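Local coordinates for protein ORF14 (Streptomyces clavuligerus, PDB 2WPX) that binds acetyl-CoA in one of its two tandem GNAT domains and probably acts as an acyltransferase in the clavulanic acid biosynthesis pathway, at residues E308-H311 with P312-A315. Numbering follows the deposited sequence.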
# COMPACT_ATOMS: atom_id res chain seq x y z
N GLU A 308 3.68 13.79 0.95
CA GLU A 308 3.30 15.03 1.64
C GLU A 308 3.60 16.28 0.80
O GLU A 308 3.11 17.35 1.12
CB GLU A 308 3.99 15.10 2.99
CG GLU A 308 5.49 15.03 2.80
CD GLU A 308 6.27 14.91 4.09
OE1 GLU A 308 5.65 14.80 5.17
OE2 GLU A 308 7.52 14.91 4.00
N ASP A 309 4.38 16.15 -0.28
CA ASP A 309 4.61 17.31 -1.16
C ASP A 309 3.65 17.39 -2.34
O ASP A 309 3.72 18.31 -3.12
CB ASP A 309 6.07 17.40 -1.65
CG ASP A 309 6.44 16.25 -2.56
OD1 ASP A 309 7.38 16.42 -3.37
OD2 ASP A 309 5.82 15.19 -2.49
N ASN A 310 2.76 16.42 -2.47
CA ASN A 310 1.74 16.49 -3.51
C ASN A 310 0.51 17.35 -3.15
O ASN A 310 -0.60 16.84 -3.07
CB ASN A 310 1.27 15.10 -3.93
CG ASN A 310 0.54 15.15 -5.29
OD1 ASN A 310 0.17 16.24 -5.75
ND2 ASN A 310 0.33 13.99 -5.92
N HIS A 311 0.73 18.64 -2.95
CA HIS A 311 -0.30 19.56 -2.46
C HIS A 311 -1.62 19.54 -3.19
O HIS A 311 -2.68 19.47 -2.57
CB HIS A 311 0.29 20.98 -2.39
CG HIS A 311 1.53 21.01 -1.59
ND1 HIS A 311 1.57 20.56 -0.28
CD2 HIS A 311 2.80 21.34 -1.92
CE1 HIS A 311 2.81 20.65 0.17
NE2 HIS A 311 3.58 21.11 -0.81
N PRO A 312 -1.56 19.57 -4.54
CA PRO A 312 -2.76 19.49 -5.40
C PRO A 312 -3.75 18.34 -5.04
O PRO A 312 -4.94 18.61 -4.76
CB PRO A 312 -2.16 19.32 -6.78
CG PRO A 312 -0.76 19.95 -6.66
CD PRO A 312 -0.30 19.64 -5.30
N MET A 313 -3.28 17.09 -5.02
CA MET A 313 -4.15 15.97 -4.65
C MET A 313 -4.49 16.02 -3.17
O MET A 313 -5.59 15.64 -2.77
CB MET A 313 -3.57 14.57 -4.99
CG MET A 313 -3.57 14.17 -6.48
SD MET A 313 -4.70 15.07 -7.62
CE MET A 313 -6.28 14.28 -7.32
N ILE A 314 -3.55 16.47 -2.34
CA ILE A 314 -3.94 16.68 -0.93
C ILE A 314 -5.12 17.68 -0.83
O ILE A 314 -6.10 17.49 -0.10
CB ILE A 314 -2.74 17.17 -0.13
CG1 ILE A 314 -1.75 15.99 0.09
CG2 ILE A 314 -3.22 17.71 1.18
CD1 ILE A 314 -0.44 16.37 0.85
N ALA A 315 -5.03 18.77 -1.58
CA ALA A 315 -6.12 19.76 -1.61
C ALA A 315 -7.41 19.11 -2.10
O ALA A 315 -8.48 19.31 -1.55
CB ALA A 315 -5.72 20.91 -2.47
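Asn310 is the N-cap of helix 311-319, and its side chain lies beside that of Met313, both pointing the same way, at the start of the first helical turn. In the second GNAT-family region of the chain this short loop links strand 301-307 to the helix, far from the acetyl-CoA pocket. A chi1 of -162° sets the amide of Asn310 on the side of its own carbonyl carbon, toward the helix start: ND2 lies 3.9 Å from Met313 CG, and OD1 packs 3.5 Å from Pro312 CD, the Asn310 and Pro312 side chains crossing at about a right angle. Met313 then bends at chi2 and chi3, and its end leads away from the loop. Asn310 is the centre of an inverse gamma turn, with a weak bond from His311 N to Asp309 O, and its carbonyl takes an almost straight bond from Ile314 N, which lies in the carbonyl plane, 3.1 Å from Asn310 O. One residue on, Ala315 N donates a hydrogen bond to His311 O at 2.6 Å, continuing the helical pattern. Pro312, with no N-H to offer, suits the first turn, where backbone N-H groups lack a helical acceptor. The imidazole of His311 turns back over the loop, placing Asp309 O 3.4 Å above one ring face, toward the rim. Glu308 faces away from the helix: its carboxylate forms a salt bridge with Arg327 and a weak hydrogen bond to Ala155 N, tying the loop to neighbouring strands. Ile314 reaches back over the loop backbone, CG1 passing 3.5 Å from Asn310 O and, with chi2 extended, CD1 ending 3.7 Å from Glu308 O.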